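Local coordinates for protein succinate dehydrogenase subunit A (Mycolicibacterium smegmatis, PDB 7D6V) that probably oxidises succinate as the FAD-carrying flavoprotein subunit of a respiratory succinate dehydrogenase, passing the electrons on towards quinone, at residues M243-Q247 / R561-T565; T483-L488 / L515-Y519; A553-R557 / N578-V582. All blocks are in the same frame, centred on the assembly; numbering follows the deposited sequence.

Interaction 1 of 3, residues M243-Q247 / R561-T565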
ATOM      1  N   MET A 243       1.767   3.815 -31.046  1.00 19.12           N
ATOM      2  CA  MET A 243       0.550   3.432 -30.344  1.00 19.12           C
ATOM      3  C   MET A 243       0.168   1.978 -30.578  1.00 19.12           C
ATOM      4  O   MET A 243      -0.683   1.456 -29.853  1.00 19.12           O
ATOM      5  CB  MET A 243      -0.603   4.346 -30.754  1.00 19.12           C
ATOM      6  CG  MET A 243      -0.547   5.726 -30.123  1.00 19.12           C
ATOM      7  SD  MET A 243       0.042   5.707 -28.420  1.00 19.12           S
ATOM      8  CE  MET A 243      -1.463   5.330 -27.535  1.00 19.12           C
ATOM      9  N   GLU A 244       0.775   1.315 -31.559  1.00 19.60           N
ATOM     10  CA  GLU A 244       0.535  -0.098 -31.811  1.00 19.60           C
ATOM     11  C   GLU A 244       1.375  -1.007 -30.930  1.00 19.60           C
ATOM     12  O   GLU A 244       1.240  -2.231 -31.022  1.00 19.60           O
ATOM     13  CB  GLU A 244       0.809  -0.423 -33.282  1.00 19.60           C
ATOM     14  CG  GLU A 244       2.269  -0.314 -33.684  1.00 19.60           C
ATOM     15  CD  GLU A 244       2.669   1.090 -34.095  1.00 19.60           C
ATOM     16  OE1 GLU A 244       2.241   2.059 -33.439  1.00 19.60           O
ATOM     17  OE2 GLU A 244       3.419   1.227 -35.081  1.00 19.60           O
ATOM     18  N   PHE A 245       2.232  -0.450 -30.085  1.00 19.14           N
ATOM     19  CA  PHE A 245       3.143  -1.231 -29.258  1.00 19.14           C
ATOM     20  C   PHE A 245       2.602  -1.245 -27.836  1.00 19.14           C
ATOM     21  O   PHE A 245       2.788  -0.294 -27.074  1.00 19.14           O
ATOM     22  CB  PHE A 245       4.552  -0.660 -29.333  1.00 19.14           C
ATOM     23  CG  PHE A 245       5.212  -0.896 -30.652  1.00 19.14           C
ATOM     24  CD1 PHE A 245       5.397   0.141 -31.542  1.00 19.14           C
ATOM     25  CD2 PHE A 245       5.628  -2.161 -31.010  1.00 19.14           C
ATOM     26  CE1 PHE A 245       5.988  -0.079 -32.759  1.00 19.14           C
ATOM     27  CE2 PHE A 245       6.225  -2.386 -32.224  1.00 19.14           C
ATOM     28  CZ  PHE A 245       6.406  -1.345 -33.099  1.00 19.14           C
ATOM     29  N   ILE A 246       1.932  -2.335 -27.485  1.00 21.38           N
ATOM     30  CA  ILE A 246       1.330  -2.522 -26.173  1.00 21.38           C
ATOM     31  C   ILE A 246       1.862  -3.823 -25.602  1.00 21.38           C
ATOM     32  O   ILE A 246       1.893  -4.844 -26.297  1.00 21.38           O
ATOM     33  CB  ILE A 246      -0.207  -2.541 -26.253  1.00 21.38           C
ATOM     34  CG1 ILE A 246      -0.735  -1.160 -26.629  1.00 21.38           C
ATOM     35  CG2 ILE A 246      -0.807  -3.003 -24.940  1.00 21.38           C
ATOM     36  CD1 ILE A 246      -2.213  -1.126 -26.879  1.00 21.38           C
ATOM     37  N   GLN A 247       2.294  -3.786 -24.348  1.00 22.74           N
ATOM     38  CA  GLN A 247       2.763  -4.990 -23.684  1.00 22.74           C
ATOM     39  C   GLN A 247       1.570  -5.814 -23.221  1.00 22.74           C
ATOM     40  O   GLN A 247       0.687  -5.311 -22.518  1.00 22.74           O
ATOM     41  CB  GLN A 247       3.670  -4.642 -22.510  1.00 22.74           C
ATOM     42  CG  GLN A 247       4.466  -5.823 -21.999  1.00 22.74           C
ATOM     43  CD  GLN A 247       5.762  -5.411 -21.350  1.00 22.74           C
ATOM     44  OE1 GLN A 247       6.722  -5.047 -22.025  1.00 22.74           O
ATOM     45  NE2 GLN A 247       5.792  -5.447 -20.026  1.00 22.74           N
ATOM     46  N   ARG A 561       7.263  -6.865 -34.328  1.00 21.47           N
ATOM     47  CA  ARG A 561       8.411  -6.381 -33.569  1.00 21.47           C
ATOM     48  C   ARG A 561       7.981  -6.162 -32.130  1.00 21.47           C
ATOM     49  O   ARG A 561       7.094  -5.346 -31.871  1.00 21.47           O
ATOM     50  CB  ARG A 561       8.960  -5.091 -34.174  1.00 21.47           C
ATOM     51  CG  ARG A 561      10.305  -4.666 -33.622  1.00 21.47           C
ATOM     52  CD  ARG A 561      10.745  -3.337 -34.201  1.00 21.47           C
ATOM     53  NE  ARG A 561      10.819  -3.369 -35.655  1.00 21.47           N
ATOM     54  CZ  ARG A 561      11.920  -3.649 -36.338  1.00 21.47           C
ATOM     55  NH1 ARG A 561      13.045  -3.922 -35.698  1.00 21.47           N
ATOM     56  NH2 ARG A 561      11.897  -3.656 -37.659  1.00 21.47           N
ATOM     57  N   GLY A 562       8.604  -6.876 -31.206  1.00 21.68           N
ATOM     58  CA  GLY A 562       8.333  -6.661 -29.795  1.00 21.68           C
ATOM     59  C   GLY A 562       6.897  -6.984 -29.439  1.00 21.68           C
ATOM     60  O   GLY A 562       6.414  -8.102 -29.649  1.00 21.68           O
ATOM     61  N   GLY A 563       6.197  -5.993 -28.892  1.00 22.33           N
ATOM     62  CA  GLY A 563       4.835  -6.187 -28.434  1.00 22.33           C
ATOM     63  C   GLY A 563       3.775  -6.180 -29.510  1.00 22.33           C
ATOM     64  O   GLY A 563       2.610  -6.449 -29.206  1.00 22.33           O
ATOM     65  N   HIS A 564       4.136  -5.875 -30.753  1.00 21.88           N
ATOM     66  CA  HIS A 564       3.194  -5.835 -31.865  1.00 21.88           C
ATOM     67  C   HIS A 564       3.436  -7.054 -32.744  1.00 21.88           C
ATOM     68  O   HIS A 564       4.468  -7.148 -33.414  1.00 21.88           O
ATOM     69  CB  HIS A 564       3.340  -4.543 -32.663  1.00 21.88           C
ATOM     70  CG  HIS A 564       2.652  -4.570 -33.990  1.00 21.88           C
ATOM     71  ND1 HIS A 564       1.280  -4.589 -34.118  1.00 21.88           N
ATOM     72  CD2 HIS A 564       3.145  -4.580 -35.250  1.00 21.88           C
ATOM     73  CE1 HIS A 564       0.959  -4.611 -35.398  1.00 21.88           C
ATOM     74  NE2 HIS A 564       2.072  -4.605 -36.106  1.00 21.88           N
ATOM     75  N   THR A 565       2.482  -7.978 -32.746  1.00 24.89           N
ATOM     76  CA  THR A 565       2.573  -9.203 -33.526  1.00 24.89           C
ATOM     77  C   THR A 565       1.472  -9.213 -34.573  1.00 24.89           C
ATOM     78  O   THR A 565       0.297  -9.040 -34.242  1.00 24.89           O
ATOM     79  CB  THR A 565       2.456 -10.438 -32.631  1.00 24.89           C
ATOM     80  OG1 THR A 565       3.224 -10.241 -31.439  1.00 24.89           O
ATOM     81  CG2 THR A 565       2.968 -11.666 -33.352  1.00 24.89           C
TER
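Phe245 and His564 form an edge-to-face (T-shaped) aromatic pair. The ring centroids are 6.0 Å apart and the planes stand at 80°, with the imidazole edge directed at the phenyl face. His564 takes up this position with CG anti to its own N (chi1 166°). The methylene CG of Glu244 adds an aliphatic layer, 3.8 Å above the Phe245 plane and also over one face of the imidazole, in both cases toward the rim.

A second set of contacts pairs side chain with backbone. Phe245 CE2 approaches Arg561 O at 3.1 Å, and that oxygen lies in the ring plane at the edge. The same carbonyl accepts His564 N at 3.2 Å, closing a type II' turn from Arg561 to His564; Gly562 occupies its positive-phi position. His564 CB packs on Glu244 O at 3.5 Å.

The polar ends turn to other partners. Glu244 OE2 makes a salt bridge with Arg557, whose carbonyl oxygen accepts His564 NE2, while Arg561 pairs with Asp573. The backbone O of Glu244 accepts a hydrogen bond from Arg500.

The contact is buried and joins the FAD-binding part of the chain to its C-terminal part. Ile246, starting strand 246-253, packs on Cys387 and Val390 of the antiparallel strand 383-395 and on Val550 of helix 532-556; just after the turn, Thr565 touches helix 322-334.

Interaction 2 of 3, residues T483-L488 / L515-Y519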
ATOM      1  N   THR A 483     -22.587   0.132 -20.405  1.00 19.95           N
ATOM      2  CA  THR A 483     -22.770  -0.785 -21.524  1.00 19.95           C
ATOM      3  C   THR A 483     -21.817  -0.456 -22.667  1.00 19.95           C
ATOM      4  O   THR A 483     -21.180  -1.350 -23.240  1.00 19.95           O
ATOM      5  CB  THR A 483     -24.225  -0.734 -21.994  1.00 19.95           C
ATOM      6  OG1 THR A 483     -25.069  -1.305 -20.989  1.00 19.95           O
ATOM      7  CG2 THR A 483     -24.405  -1.498 -23.293  1.00 19.95           C
ATOM      8  N   LEU A 484     -21.694   0.830 -23.002  1.00 20.01           N
ATOM      9  CA  LEU A 484     -20.783   1.241 -24.064  1.00 20.01           C
ATOM     10  C   LEU A 484     -19.341   0.911 -23.705  1.00 20.01           C
ATOM     11  O   LEU A 484     -18.569   0.449 -24.554  1.00 20.01           O
ATOM     12  CB  LEU A 484     -20.930   2.738 -24.330  1.00 20.01           C
ATOM     13  CG  LEU A 484     -22.081   3.233 -25.206  1.00 20.01           C
ATOM     14  CD1 LEU A 484     -22.236   4.735 -25.055  1.00 20.01           C
ATOM     15  CD2 LEU A 484     -21.872   2.872 -26.655  1.00 20.01           C
ATOM     16  N   HIS A 485     -18.959   1.154 -22.449  1.00 19.40           N
ATOM     17  CA  HIS A 485     -17.602   0.850 -22.015  1.00 19.40           C
ATOM     18  C   HIS A 485     -17.311  -0.641 -22.119  1.00 19.40           C
ATOM     19  O   HIS A 485     -16.234  -1.041 -22.577  1.00 19.40           O
ATOM     20  CB  HIS A 485     -17.390   1.339 -20.584  1.00 19.40           C
ATOM     21  CG  HIS A 485     -15.996   1.139 -20.080  1.00 19.40           C
ATOM     22  ND1 HIS A 485     -15.712   0.911 -18.752  1.00 19.40           N
ATOM     23  CD2 HIS A 485     -14.807   1.137 -20.725  1.00 19.40           C
ATOM     24  CE1 HIS A 485     -14.408   0.776 -18.600  1.00 19.40           C
ATOM     25  NE2 HIS A 485     -13.836   0.910 -19.783  1.00 19.40           N
ATOM     26  N   ALA A 486     -18.261  -1.479 -21.697  1.00 20.22           N
ATOM     27  CA  ALA A 486     -18.069  -2.922 -21.789  1.00 20.22           C
ATOM     28  C   ALA A 486     -17.951  -3.375 -23.238  1.00 20.22           C
ATOM     29  O   ALA A 486     -17.128  -4.241 -23.560  1.00 20.22           O
ATOM     30  CB  ALA A 486     -19.217  -3.648 -21.091  1.00 20.22           C
ATOM     31  N   GLU A 487     -18.770  -2.809 -24.129  1.00 21.83           N
ATOM     32  CA  GLU A 487     -18.680  -3.183 -25.538  1.00 21.83           C
ATOM     33  C   GLU A 487     -17.335  -2.785 -26.131  1.00 21.83           C
ATOM     34  O   GLU A 487     -16.724  -3.558 -26.881  1.00 21.83           O
ATOM     35  CB  GLU A 487     -19.827  -2.556 -26.324  1.00 21.83           C
ATOM     36  CG  GLU A 487     -21.190  -3.070 -25.913  1.00 21.83           C
ATOM     37  CD  GLU A 487     -22.283  -2.656 -26.870  1.00 21.83           C
ATOM     38  OE1 GLU A 487     -21.959  -2.089 -27.932  1.00 21.83           O
ATOM     39  OE2 GLU A 487     -23.468  -2.899 -26.560  1.00 21.83           O
ATOM     40  N   LEU A 488     -16.849  -1.586 -25.796  1.00 21.22           N
ATOM     41  CA  LEU A 488     -15.529  -1.172 -26.259  1.00 21.22           C
ATOM     42  C   LEU A 488     -14.447  -2.106 -25.742  1.00 21.22           C
ATOM     43  O   LEU A 488     -13.537  -2.491 -26.488  1.00 21.22           O
ATOM     44  CB  LEU A 488     -15.236   0.261 -25.819  1.00 21.22           C
ATOM     45  CG  LEU A 488     -13.782   0.701 -26.009  1.00 21.22           C
ATOM     46  CD1 LEU A 488     -13.481   0.934 -27.472  1.00 21.22           C
ATOM     47  CD2 LEU A 488     -13.475   1.942 -25.196  1.00 21.22           C
ATOM     48  N   LEU A 515     -19.576   2.484 -32.590  1.00 23.29           N
ATOM     49  CA  LEU A 515     -19.563   2.728 -31.156  1.00 23.29           C
ATOM     50  C   LEU A 515     -19.466   4.219 -30.856  1.00 23.29           C
ATOM     51  O   LEU A 515     -20.148   4.727 -29.957  1.00 23.29           O
ATOM     52  CB  LEU A 515     -18.399   1.956 -30.542  1.00 23.29           C
ATOM     53  CG  LEU A 515     -18.190   1.850 -29.042  1.00 23.29           C
ATOM     54  CD1 LEU A 515     -19.347   1.103 -28.422  1.00 23.29           C
ATOM     55  CD2 LEU A 515     -16.901   1.112 -28.807  1.00 23.29           C
ATOM     56  N   LYS A 516     -18.657   4.950 -31.623  1.00 24.40           N
ATOM     57  CA  LYS A 516     -18.576   6.392 -31.434  1.00 24.40           C
ATOM     58  C   LYS A 516     -19.800   7.116 -31.976  1.00 24.40           C
ATOM     59  O   LYS A 516     -20.088   8.230 -31.528  1.00 24.40           O
ATOM     60  CB  LYS A 516     -17.304   6.948 -32.078  1.00 24.40           C
ATOM     61  CG  LYS A 516     -17.350   7.068 -33.583  1.00 24.40           C
ATOM     62  CD  LYS A 516     -15.953   7.211 -34.163  1.00 24.40           C
ATOM     63  CE  LYS A 516     -15.427   8.621 -34.004  1.00 24.40           C
ATOM     64  NZ  LYS A 516     -14.174   8.823 -34.782  1.00 24.40           N
ATOM     65  N   ARG A 517     -20.525   6.519 -32.925  1.00 23.97           N
ATOM     66  CA  ARG A 517     -21.823   7.077 -33.294  1.00 23.97           C
ATOM     67  C   ARG A 517     -22.838   6.891 -32.172  1.00 23.97           C
ATOM     68  O   ARG A 517     -23.641   7.789 -31.897  1.00 23.97           O
ATOM     69  CB  ARG A 517     -22.329   6.436 -34.583  1.00 23.97           C
ATOM     70  CG  ARG A 517     -23.655   6.994 -35.062  1.00 23.97           C
ATOM     71  CD  ARG A 517     -24.343   6.044 -36.021  1.00 23.97           C
ATOM     72  NE  ARG A 517     -24.505   4.713 -35.447  1.00 23.97           N
ATOM     73  CZ  ARG A 517     -25.500   4.360 -34.643  1.00 23.97           C
ATOM     74  NH1 ARG A 517     -26.434   5.240 -34.311  1.00 23.97           N
ATOM     75  NH2 ARG A 517     -25.564   3.124 -34.171  1.00 23.97           N
ATOM     76  N   ARG A 518     -22.817   5.729 -31.516  1.00 22.28           N
ATOM     77  CA  ARG A 518     -23.701   5.497 -30.378  1.00 22.28           C
ATOM     78  C   ARG A 518     -23.337   6.375 -29.189  1.00 22.28           C
ATOM     79  O   ARG A 518     -24.200   6.680 -28.360  1.00 22.28           O
ATOM     80  CB  ARG A 518     -23.663   4.027 -29.967  1.00 22.28           C
ATOM     81  CG  ARG A 518     -24.446   3.099 -30.869  1.00 22.28           C
ATOM     82  CD  ARG A 518     -24.229   1.655 -30.470  1.00 22.28           C
ATOM     83  NE  ARG A 518     -24.625   1.407 -29.088  1.00 22.28           N
ATOM     84  CZ  ARG A 518     -24.307   0.315 -28.404  1.00 22.28           C
ATOM     85  NH1 ARG A 518     -23.585  -0.638 -28.973  1.00 22.28           N
ATOM     86  NH2 ARG A 518     -24.708   0.176 -27.150  1.00 22.28           N
ATOM     87  N   TYR A 519     -22.067   6.769 -29.077  1.00 20.72           N
ATOM     88  CA  TYR A 519     -21.640   7.618 -27.968  1.00 20.72           C
ATOM     89  C   TYR A 519     -22.334   8.973 -27.960  1.00 20.72           C
ATOM     90  O   TYR A 519     -22.422   9.603 -26.902  1.00 20.72           O
ATOM     91  CB  TYR A 519     -20.126   7.818 -28.013  1.00 20.72           C
ATOM     92  CG  TYR A 519     -19.590   8.664 -26.884  1.00 20.72           C
ATOM     93  CD1 TYR A 519     -19.557   8.184 -25.585  1.00 20.72           C
ATOM     94  CD2 TYR A 519     -19.119   9.946 -27.118  1.00 20.72           C
ATOM     95  CE1 TYR A 519     -19.073   8.953 -24.554  1.00 20.72           C
ATOM     96  CE2 TYR A 519     -18.630  10.722 -26.091  1.00 20.72           C
ATOM     97  CZ  TYR A 519     -18.608  10.220 -24.812  1.00 20.72           C
ATOM     98  OH  TYR A 519     -18.126  10.990 -23.782  1.00 20.72           O
TER
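Leu484 and Leu515 make the apolar centre, their side chains sliding past one another in opposite directions until Leu484 CD2 lies 3.6 Å from Leu515 CD1. The second branch of Leu515 serves another neighbour: CD2 reaches Leu488 CB at 3.5 Å, the two side chains crossing at about a right angle. Leu515 is placed for both contacts by a CG anti to its backbone N (chi1 -172°), which spreads the two methyls along helix 481-495. Leu484 also divides its two methyls between partners: CD1 lies 4.1 Å from Tyr519 CA and near the edge of the tyrosine ring.

Helices 481-495 and 502-518 follow each other as a helical hairpin in the C-terminal region of this flavoprotein, running roughly antiparallel here. Helix 532-556 packs against both, with Leu544 touching Leu515 and Ser547 touching Leu488. The Tyr519 hydroxyl is hydrogen-bonded to Ala537 O of that same helix.

Farther out, Leu484 CD2 sits 3.7 Å above the guanidinium plane of Arg518, toward its rim. The arginine chain bends at chi3 (59°), turning its end to Glu487 in a salt bridge. The modelled Glu487 OE1 to Arg518 NH1 separation is too short to be taken literally, and the Arg518 NH2 to Glu487 OE2 bond, at 3.4 Å, is weak. Carboxylate and guanidinium planes are 61° apart. Arg518 NH2 has a second acidic partner, Glu479.

Interaction 3 of 3, residues A553-R557 / N578-V582; sequences AALQR and NTLLV
Leu581 packs against the C-terminal turn of helix 532-556, where Arg557 is the first residue to leave helical geometry, although its N still bonds to Ala553 O at 3.0 Å. The contact joins a loop of the C-terminal region to a helix end.

The apolar part rests on the two methyls of Leu581. CD1 rests on the Gln556 chain, 3.6 Å from its CG and equally near NE2, the two side chains crossing obliquely. CD2 lies against the backbone of the turn, 3.6 Å from Ala553 O and 3.9 Å from Arg557 CB. The amide nitrogen of Gln556 has a weak hydrogen bond to Thr596 O.

The polar part is carried by Arg557. Its CG stands anti to the backbone N (chi1 -179°), carrying the chain past Leu581 before it bends at chi3. Each guanidinium nitrogen has an acceptor: NE pairs with Glu244, NH1 with Glu559 and Trp576 O, and NH2 with the loop. These bonds together would fix the rotation of the group. Arg557 NH2 donates to Thr579 O at 2.8 Å; the oxygen lies within 2° of the guanidinium plane, whereas the nitrogen stands 44° out of the carbonyl plane.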
ATOM      1  N   ALA A 553      -2.839   2.425 -36.101  1.00 20.96           N
ATOM      2  CA  ALA A 553      -1.408   2.136 -36.107  1.00 20.96           C
ATOM      3  C   ALA A 553      -1.144   0.648 -36.304  1.00 20.96           C
ATOM      4  O   ALA A 553      -0.265   0.261 -37.088  1.00 20.96           O
ATOM      5  CB  ALA A 553      -0.768   2.630 -34.812  1.00 20.96           C
ATOM      6  N   ALA A 554      -1.906  -0.203 -35.607  1.00 21.25           N
ATOM      7  CA  ALA A 554      -1.718  -1.643 -35.738  1.00 21.25           C
ATOM      8  C   ALA A 554      -2.048  -2.129 -37.139  1.00 21.25           C
ATOM      9  O   ALA A 554      -1.415  -3.067 -37.634  1.00 21.25           O
ATOM     10  CB  ALA A 554      -2.573  -2.379 -34.708  1.00 21.25           C
ATOM     11  N   LEU A 555      -3.034  -1.515 -37.792  1.00 22.43           N
ATOM     12  CA  LEU A 555      -3.325  -1.881 -39.172  1.00 22.43           C
ATOM     13  C   LEU A 555      -2.214  -1.429 -40.109  1.00 22.43           C
ATOM     14  O   LEU A 555      -1.893  -2.123 -41.079  1.00 22.43           O
ATOM     15  CB  LEU A 555      -4.659  -1.283 -39.610  1.00 22.43           C
ATOM     16  CG  LEU A 555      -5.114  -1.687 -41.013  1.00 22.43           C
ATOM     17  CD1 LEU A 555      -5.609  -3.123 -41.020  1.00 22.43           C
ATOM     18  CD2 LEU A 555      -6.182  -0.747 -41.528  1.00 22.43           C
ATOM     19  N   GLN A 556      -1.621  -0.266 -39.840  1.00 23.36           N
ATOM     20  CA  GLN A 556      -0.646   0.276 -40.777  1.00 23.36           C
ATOM     21  C   GLN A 556       0.715  -0.400 -40.679  1.00 23.36           C
ATOM     22  O   GLN A 556       1.401  -0.530 -41.699  1.00 23.36           O
ATOM     23  CB  GLN A 556      -0.497   1.781 -40.569  1.00 23.36           C
ATOM     24  CG  GLN A 556       0.074   2.494 -41.775  1.00 23.36           C
ATOM     25  CD  GLN A 556      -0.484   3.886 -41.940  1.00 23.36           C
ATOM     26  OE1 GLN A 556      -1.603   4.171 -41.519  1.00 23.36           O
ATOM     27  NE2 GLN A 556       0.296   4.765 -42.555  1.00 23.36           N
ATOM     28  N   ARG A 557       1.137  -0.832 -39.491  1.00 21.84           N
ATOM     29  CA  ARG A 557       2.458  -1.451 -39.357  1.00 21.84           C
ATOM     30  C   ARG A 557       2.381  -2.913 -39.782  1.00 21.84           C
ATOM     31  O   ARG A 557       1.896  -3.766 -39.038  1.00 21.84           O
ATOM     32  CB  ARG A 557       2.983  -1.326 -37.932  1.00 21.84           C
ATOM     33  CG  ARG A 557       4.362  -1.946 -37.754  1.00 21.84           C
ATOM     34  CD  ARG A 557       5.020  -1.544 -36.452  1.00 21.84           C
ATOM     35  NE  ARG A 557       5.438  -0.148 -36.460  1.00 21.84           N
ATOM     36  CZ  ARG A 557       6.675   0.261 -36.712  1.00 21.84           C
ATOM     37  NH1 ARG A 557       7.626  -0.620 -36.984  1.00 21.84           N
ATOM     38  NH2 ARG A 557       6.964   1.553 -36.696  1.00 21.84           N
ATOM     39  N   ASN A 578      13.477   2.581 -38.907  1.00 25.06           N
ATOM     40  CA  ASN A 578      13.481   4.039 -38.944  1.00 25.06           C
ATOM     41  C   ASN A 578      12.147   4.587 -39.447  1.00 25.06           C
ATOM     42  O   ASN A 578      12.082   5.381 -40.381  1.00 25.06           O
ATOM     43  CB  ASN A 578      14.654   4.527 -39.787  1.00 25.06           C
ATOM     44  CG  ASN A 578      14.622   3.991 -41.204  1.00 25.06           C
ATOM     45  OD1 ASN A 578      13.685   3.299 -41.600  1.00 25.06           O
ATOM     46  ND2 ASN A 578      15.650   4.314 -41.978  1.00 25.06           N
ATOM     47  N   THR A 579      11.063   4.146 -38.813  1.00 24.46           N
ATOM     48  CA  THR A 579       9.721   4.639 -39.095  1.00 24.46           C
ATOM     49  C   THR A 579       8.926   4.626 -37.800  1.00 24.46           C
ATOM     50  O   THR A 579       8.881   3.603 -37.113  1.00 24.46           O
ATOM     51  CB  THR A 579       9.019   3.789 -40.159  1.00 24.46           C
ATOM     52  OG1 THR A 579       9.879   3.633 -41.294  1.00 24.46           O
ATOM     53  CG2 THR A 579       7.734   4.457 -40.607  1.00 24.46           C
ATOM     54  N   LEU A 580       8.304   5.758 -37.468  1.00 23.95           N
ATOM     55  CA  LEU A 580       7.588   5.904 -36.207  1.00 23.95           C
ATOM     56  C   LEU A 580       6.078   5.847 -36.336  1.00 23.95           C
ATOM     57  O   LEU A 580       5.413   5.454 -35.375  1.00 23.95           O
ATOM     58  CB  LEU A 580       7.968   7.218 -35.517  1.00 23.95           C
ATOM     59  CG  LEU A 580       9.375   7.258 -34.933  1.00 23.95           C
ATOM     60  CD1 LEU A 580       9.680   8.638 -34.388  1.00 23.95           C
ATOM     61  CD2 LEU A 580       9.519   6.202 -33.854  1.00 23.95           C
ATOM     62  N   LEU A 581       5.519   6.225 -37.485  1.00 22.87           N
ATOM     63  CA  LEU A 581       4.093   6.050 -37.760  1.00 22.87           C
ATOM     64  C   LEU A 581       3.245   6.860 -36.766  1.00 22.87           C
ATOM     65  O   LEU A 581       2.586   6.336 -35.870  1.00 22.87           O
ATOM     66  CB  LEU A 581       3.768   4.550 -37.751  1.00 22.87           C
ATOM     67  CG  LEU A 581       2.394   3.998 -38.077  1.00 22.87           C
ATOM     68  CD1 LEU A 581       2.095   4.371 -39.507  1.00 22.87           C
ATOM     69  CD2 LEU A 581       2.388   2.497 -37.910  1.00 22.87           C
ATOM     70  N   VAL A 582       3.328   8.185 -36.942  1.00 22.39           N
ATOM     71  CA  VAL A 582       2.807   9.185 -36.011  1.00 22.39           C
ATOM     72  C   VAL A 582       1.319   9.438 -36.240  1.00 22.39           C
ATOM     73  O   VAL A 582       0.863   9.550 -37.381  1.00 22.39           O
ATOM     74  CB  VAL A 582       3.611  10.489 -36.168  1.00 22.39           C
ATOM     75  CG1 VAL A 582       3.053  11.568 -35.291  1.00 22.39           C
ATOM     76  CG2 VAL A 582       5.069  10.251 -35.862  1.00 22.39           C
TER

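How the interactions relate
Interactions 1 and 3 adjoin, their centres about 10 Å apart, and their segments alternate along the chain. Arg557 is shared by the two, through its side chain and its carbonyl oxygen. Both contacts are buried, and their charged groups meet partners within the same chain. Interaction 2 stands apart, its centre about 24 Å from the centre of interaction 1 and 26 Å from that of interaction 3. It is partly buried, a leucine-rich helix pair with its salt bridge at the margin. Helix 532-556 links all three, touching segments of interactions 1 and 2 and supplying most of one segment of interaction 3.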